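PDB 3CNB: DNA-binding response regulator, merR family from Colwellia psychrerythraea, which probably binds DNA as a response regulator, the present chain being its signal receiver domain, predicted to be phosphorylated on an aspartate. Local coordinates for residues F9-D22 / L28-Y41. Numbering follows the deposited sequence.
Sequences FSILIIEDDKEFAD and LENLFPYAKIKIAY
Six backbone hydrogen bonds join strand 10-14 to strand 36-40 in parallel register, from K36 N to F9 O (2.8 Å) as far as E15 N to A40 O (3.1 Å), one residue beyond strand 10-14 at each end.

On the face turned to helix 18-31 the contacts are apolar. I11 and I37 lie side by side, CD1 to CD1 3.6 Å, while I13 CD1 meets L28 CD1 tip to tip at 4.1 Å. Just after the C-terminal end of that helix, F9 sets its CE1 edge over the centre of the F32 ring, a T-shaped pair with planes at 77°; F9 CG stands anti to the backbone N (chi1 166°), which brings F9 CD1 against A35 CB.

Around Y41, I39 CG2 covers one ring face, K18 CG lies 3.7 Å from Y41 CE1, and Y41 OH gives D22 OD1 a weak hydrogen bond (3.2 Å). The other carboxylate oxygen, D22 OD2, takes K18 NZ in a salt bridge. An alanine at Y41 would lose that weak bond and is likely to leave K18's aliphatic chain and I39 CG2 without the ring they pack on.

Two parallel strands linked through helix 18-31 form the first beta-alpha-beta unit of the CheY-like receiver fold, with 36-40 outermost.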
loop_
_atom_site.group_PDB
_atom_site.type_symbol
_atom_site.label_atom_id
_atom_site.label_comp_id
_atom_site.label_asym_id
_atom_site.label_seq_id
_atom_site.Cartn_x
_atom_site.Cartn_y
_atom_site.Cartn_z
ATOM N N PHE A 9 -1.430 0.451 -15.706
ATOM C CA PHE A 9 -0.706 0.352 -14.402
ATOM C C PHE A 9 -1.699 0.670 -13.286
ATOM O O PHE A 9 -2.465 1.625 -13.391
ATOM C CB PHE A 9 0.514 1.290 -14.394
ATOM C CG PHE A 9 1.116 1.523 -13.025
ATOM C CD1 PHE A 9 1.214 2.811 -12.514
ATOM C CD2 PHE A 9 1.589 0.472 -12.262
ATOM C CE1 PHE A 9 1.758 3.049 -11.261
ATOM C CE2 PHE A 9 2.128 0.697 -11.002
ATOM C CZ PHE A 9 2.208 1.992 -10.505
ATOM N N SER A 10 -1.690 -0.139 -12.228
ATOM C CA SER A 10 -2.797 -0.154 -11.281
ATOM C C SER A 10 -2.354 -0.104 -9.815
ATOM O O SER A 10 -1.472 -0.844 -9.406
ATOM C CB SER A 10 -3.672 -1.383 -11.551
ATOM O OG SER A 10 -4.886 -1.302 -10.854
ATOM N N ILE A 11 -2.956 0.787 -9.028
ATOM C CA ILE A 11 -2.593 0.905 -7.622
ATOM C C ILE A 11 -3.828 0.737 -6.777
ATOM O O ILE A 11 -4.841 1.366 -7.044
ATOM C CB ILE A 11 -1.942 2.277 -7.293
ATOM C CG1 ILE A 11 -0.609 2.433 -8.020
ATOM C CG2 ILE A 11 -1.693 2.443 -5.782
ATOM C CD1 ILE A 11 -0.172 3.870 -8.163
ATOM N N LEU A 12 -3.730 -0.103 -5.741
ATOM C CA LEU A 12 -4.797 -0.270 -4.753
ATOM C C LEU A 12 -4.384 0.323 -3.405
ATOM O O LEU A 12 -3.359 -0.065 -2.821
ATOM C CB LEU A 12 -5.140 -1.772 -4.577
ATOM C CG LEU A 12 -6.458 -2.355 -4.032
ATOM C CD1 LEU A 12 -6.156 -3.412 -2.966
ATOM C CD2 LEU A 12 -7.469 -1.335 -3.512
ATOM N N ILE A 13 -5.212 1.224 -2.894
ATOM C CA ILE A 13 -4.989 1.856 -1.604
ATOM C C ILE A 13 -5.932 1.256 -0.580
ATOM O O ILE A 13 -7.148 1.335 -0.740
ATOM C CB ILE A 13 -5.202 3.410 -1.666
ATOM C CG1 ILE A 13 -4.158 4.067 -2.565
ATOM C CG2 ILE A 13 -5.174 4.057 -0.259
ATOM C CD1 ILE A 13 -4.633 5.392 -3.116
ATOM N N ILE A 14 -5.374 0.675 0.456
ATOM C CA ILE A 14 -6.112 0.154 1.567
ATOM C C ILE A 14 -6.034 1.073 2.764
ATOM O O ILE A 14 -5.042 1.145 3.412
ATOM C CB ILE A 14 -5.623 -1.217 1.928
ATOM C CG1 ILE A 14 -5.879 -2.195 0.798
ATOM C CG2 ILE A 14 -6.244 -1.675 3.155
ATOM C CD1 ILE A 14 -5.072 -3.375 0.792
ATOM N N GLU A 15 -7.121 1.756 3.056
ATOM C CA GLU A 15 -7.137 2.863 3.992
ATOM C C GLU A 15 -8.546 3.287 4.442
ATOM O O GLU A 15 -9.320 3.690 3.646
ATOM C CB GLU A 15 -6.432 4.033 3.339
ATOM C CG GLU A 15 -6.418 5.317 4.085
ATOM C CD GLU A 15 -5.695 5.229 5.369
ATOM O OE1 GLU A 15 -6.332 5.339 6.385
ATOM O OE2 GLU A 15 -4.516 5.023 5.382
ATOM N N ASP A 16 -8.856 3.234 5.723
ATOM C CA ASP A 16 -10.181 3.632 6.179
ATOM C C ASP A 16 -10.421 5.093 6.437
ATOM O O ASP A 16 -11.536 5.498 6.554
ATOM C CB ASP A 16 -10.783 2.752 7.283
ATOM C CG ASP A 16 -9.895 2.603 8.461
ATOM O OD1 ASP A 16 -8.847 3.217 8.442
ATOM O OD2 ASP A 16 -10.211 1.894 9.394
ATOM N N ASP A 17 -9.359 5.879 6.501
ATOM C CA ASP A 17 -9.466 7.334 6.612
ATOM C C ASP A 17 -9.778 7.900 5.230
ATOM O O ASP A 17 -8.915 7.927 4.357
ATOM C CB ASP A 17 -8.166 7.910 7.180
ATOM C CG ASP A 17 -8.250 9.397 7.519
ATOM O OD1 ASP A 17 -9.110 10.134 6.992
ATOM O OD2 ASP A 17 -7.405 9.837 8.322
ATOM N N LYS A 18 -11.013 8.369 5.056
ATOM C CA LYS A 18 -11.522 8.857 3.778
ATOM C C LYS A 18 -10.785 10.079 3.222
ATOM O O LYS A 18 -10.436 10.099 2.043
ATOM C CB LYS A 18 -13.009 9.186 3.904
ATOM C CG LYS A 18 -13.867 8.733 2.739
ATOM C CD LYS A 18 -13.891 9.720 1.587
ATOM C CE LYS A 18 -14.958 9.327 0.570
ATOM N NZ LYS A 18 -14.913 10.171 -0.651
ATOM N N GLU A 19 -10.572 11.089 4.065
ATOM C CA GLU A 19 -9.925 12.334 3.651
ATOM C C GLU A 19 -8.493 12.083 3.194
ATOM O O GLU A 19 -8.063 12.612 2.169
ATOM C CB GLU A 19 -9.922 13.340 4.800
ATOM C CG GLU A 19 -11.175 14.202 4.912
ATOM C CD GLU A 19 -10.962 15.400 5.842
ATOM O OE1 GLU A 19 -11.847 15.670 6.686
ATOM O OE2 GLU A 19 -9.899 16.064 5.736
ATOM N N PHE A 20 -7.776 11.268 3.974
ATOM C CA PHE A 20 -6.419 10.847 3.653
ATOM C C PHE A 20 -6.354 9.954 2.408
ATOM O O PHE A 20 -5.462 10.125 1.569
ATOM C CB PHE A 20 -5.752 10.145 4.843
ATOM C CG PHE A 20 -4.324 9.762 4.577
ATOM C CD1 PHE A 20 -3.345 10.752 4.385
ATOM C CD2 PHE A 20 -3.960 8.418 4.473
ATOM C CE1 PHE A 20 -2.023 10.383 4.103
ATOM C CE2 PHE A 20 -2.648 8.040 4.201
ATOM C CZ PHE A 20 -1.673 9.015 4.013
ATOM N N ALA A 21 -7.298 9.019 2.285
ATOM C CA ALA A 21 -7.373 8.145 1.114
ATOM C C ALA A 21 -7.589 8.923 -0.174
ATOM O O ALA A 21 -7.082 8.522 -1.225
ATOM C CB ALA A 21 -8.479 7.082 1.281
ATOM N N ASP A 22 -8.341 10.024 -0.094
ATOM C CA ASP A 22 -8.627 10.856 -1.270
ATOM C C ASP A 22 -7.409 11.712 -1.611
ATOM O O ASP A 22 -7.171 12.019 -2.777
ATOM C CB ASP A 22 -9.840 11.776 -1.038
ATOM C CG ASP A 22 -11.178 11.014 -0.925
ATOM O OD1 ASP A 22 -11.213 9.769 -1.068
ATOM O OD2 ASP A 22 -12.204 11.687 -0.670
ATOM N N LEU A 28 -1.217 10.461 -6.054
ATOM C CA LEU A 28 -0.736 9.420 -6.936
ATOM C C LEU A 28 -1.267 9.556 -8.364
ATOM O O LEU A 28 -0.586 9.154 -9.307
ATOM C CB LEU A 28 -1.027 8.041 -6.354
ATOM C CG LEU A 28 -0.321 7.629 -5.074
ATOM C CD1 LEU A 28 -0.899 6.274 -4.594
ATOM C CD2 LEU A 28 1.155 7.534 -5.332
ATOM N N GLU A 29 -2.462 10.128 -8.537
ATOM C CA GLU A 29 -2.971 10.469 -9.889
ATOM C C GLU A 29 -2.190 11.602 -10.542
ATOM O O GLU A 29 -1.962 11.571 -11.752
ATOM C CB GLU A 29 -4.472 10.815 -9.872
ATOM C CG GLU A 29 -5.347 9.597 -9.537
ATOM C CD GLU A 29 -6.834 9.882 -9.470
ATOM O OE1 GLU A 29 -7.231 11.045 -9.217
ATOM O OE2 GLU A 29 -7.607 8.919 -9.658
ATOM N N ASN A 30 -1.815 12.609 -9.746
ATOM C CA ASN A 30 -0.906 13.679 -10.190
ATOM C C ASN A 30 0.409 13.084 -10.691
ATOM O O ASN A 30 0.876 13.437 -11.756
ATOM C CB ASN A 30 -0.608 14.670 -9.053
ATOM C CG ASN A 30 -1.823 15.485 -8.638
ATOM O OD1 ASN A 30 -2.860 15.441 -9.289
ATOM N ND2 ASN A 30 -1.704 16.218 -7.521
ATOM N N LEU A 31 0.980 12.173 -9.904
ATOM C CA LEU A 31 2.262 11.525 -10.197
ATOM C C LEU A 31 2.186 10.592 -11.402
ATOM O O LEU A 31 3.114 10.530 -12.201
ATOM C CB LEU A 31 2.704 10.703 -8.979
ATOM C CG LEU A 31 4.099 10.858 -8.381
ATOM C CD1 LEU A 31 4.336 9.702 -7.431
ATOM C CD2 LEU A 31 5.197 10.925 -9.443
ATOM N N PHE A 32 1.093 9.846 -11.521
ATOM C CA PHE A 32 0.954 8.882 -12.609
ATOM C C PHE A 32 -0.384 9.105 -13.303
ATOM O O PHE A 32 -1.347 8.419 -12.964
ATOM C CB PHE A 32 0.996 7.434 -12.079
ATOM C CG PHE A 32 2.231 7.088 -11.281
ATOM C CD1 PHE A 32 2.150 6.899 -9.901
ATOM C CD2 PHE A 32 3.457 6.892 -11.909
ATOM C CE1 PHE A 32 3.277 6.568 -9.148
ATOM C CE2 PHE A 32 4.603 6.557 -11.162
ATOM C CZ PHE A 32 4.512 6.393 -9.780
ATOM N N PRO A 33 -0.449 10.040 -14.286
ATOM C CA PRO A 33 -1.701 10.426 -14.960
ATOM C C PRO A 33 -2.382 9.292 -15.744
ATOM O O PRO A 33 -3.563 9.402 -16.070
ATOM C CB PRO A 33 -1.256 11.529 -15.935
ATOM C CG PRO A 33 0.039 12.006 -15.423
ATOM C CD PRO A 33 0.692 10.790 -14.835
ATOM N N TYR A 34 -1.652 8.216 -16.026
ATOM C CA TYR A 34 -2.204 7.063 -16.748
ATOM C C TYR A 34 -2.452 5.816 -15.878
ATOM O O TYR A 34 -2.911 4.798 -16.387
ATOM C CB TYR A 34 -1.328 6.718 -17.967
ATOM C CG TYR A 34 -1.216 7.855 -18.954
ATOM C CD1 TYR A 34 -2.247 8.126 -19.851
ATOM C CD2 TYR A 34 -0.089 8.679 -18.972
ATOM C CE1 TYR A 34 -2.158 9.182 -20.751
ATOM C CE2 TYR A 34 0.011 9.742 -19.869
ATOM C CZ TYR A 34 -1.025 9.987 -20.755
ATOM O OH TYR A 34 -0.936 11.036 -21.642
ATOM N N ALA A 35 -2.150 5.885 -14.580
ATOM C CA ALA A 35 -2.440 4.761 -13.684
ATOM C C ALA A 35 -3.917 4.715 -13.316
ATOM O O ALA A 35 -4.580 5.747 -13.282
ATOM C CB ALA A 35 -1.613 4.850 -12.429
ATOM N N LYS A 36 -4.446 3.527 -13.043
ATOM C CA LYS A 36 -5.727 3.490 -12.361
ATOM C C LYS A 36 -5.531 3.236 -10.867
ATOM O O LYS A 36 -4.821 2.326 -10.463
ATOM C CB LYS A 36 -6.774 2.595 -13.055
ATOM C CG LYS A 36 -6.559 1.109 -13.025
ATOM C CD LYS A 36 -7.495 0.444 -14.050
ATOM C CE LYS A 36 -8.243 -0.770 -13.470
ATOM N NZ LYS A 36 -7.361 -1.890 -13.015
ATOM N N ILE A 37 -6.131 4.108 -10.068
ATOM C CA ILE A 37 -5.958 4.106 -8.631
ATOM C C ILE A 37 -7.306 3.761 -8.043
ATOM O O ILE A 37 -8.306 4.366 -8.397
ATOM C CB ILE A 37 -5.548 5.487 -8.111
ATOM C CG1 ILE A 37 -4.509 6.134 -9.038
ATOM C CG2 ILE A 37 -5.041 5.387 -6.694
ATOM C CD1 ILE A 37 -3.105 5.984 -8.622
ATOM N N LYS A 38 -7.337 2.751 -7.179
ATOM C CA LYS A 38 -8.563 2.355 -6.505
ATOM C C LYS A 38 -8.379 2.349 -4.993
ATOM O O LYS A 38 -7.263 2.139 -4.490
ATOM C CB LYS A 38 -9.054 0.996 -7.012
ATOM C CG LYS A 38 -9.383 0.970 -8.512
ATOM C CD LYS A 38 -10.774 1.515 -8.816
ATOM C CE LYS A 38 -10.949 1.769 -10.311
ATOM N NZ LYS A 38 -11.965 2.829 -10.572
ATOM N N ILE A 39 -9.470 2.640 -4.278
ATOM C CA ILE A 39 -9.483 2.633 -2.820
ATOM C C ILE A 39 -10.382 1.533 -2.257
ATOM O O ILE A 39 -11.519 1.368 -2.688
ATOM C CB ILE A 39 -9.941 3.990 -2.210
ATOM C CG1 ILE A 39 -9.176 5.162 -2.823
ATOM C CG2 ILE A 39 -9.739 3.992 -0.717
ATOM C CD1 ILE A 39 -9.895 6.493 -2.654
ATOM N N ALA A 40 -9.846 0.799 -1.289
ATOM C CA ALA A 40 -10.625 -0.078 -0.453
ATOM C C ALA A 40 -10.693 0.551 0.943
ATOM O O ALA A 40 -9.663 0.745 1.615
ATOM C CB ALA A 40 -9.996 -1.432 -0.422
ATOM N N TYR A 41 -11.916 0.894 1.360
ATOM C CA TYR A 41 -12.156 1.628 2.600
ATOM C C TYR A 41 -12.371 0.734 3.791
ATOM O O TYR A 41 -12.466 1.218 4.916
ATOM C CB TYR A 41 -13.392 2.527 2.464
ATOM C CG TYR A 41 -13.222 3.722 1.548
ATOM C CD1 TYR A 41 -12.418 4.799 1.912
ATOM C CD2 TYR A 41 -13.878 3.776 0.323
ATOM C CE1 TYR A 41 -12.266 5.901 1.064
ATOM C CE2 TYR A 41 -13.736 4.865 -0.523
ATOM C CZ TYR A 41 -12.929 5.920 -0.148
ATOM O OH TYR A 41 -12.805 6.997 -0.997
#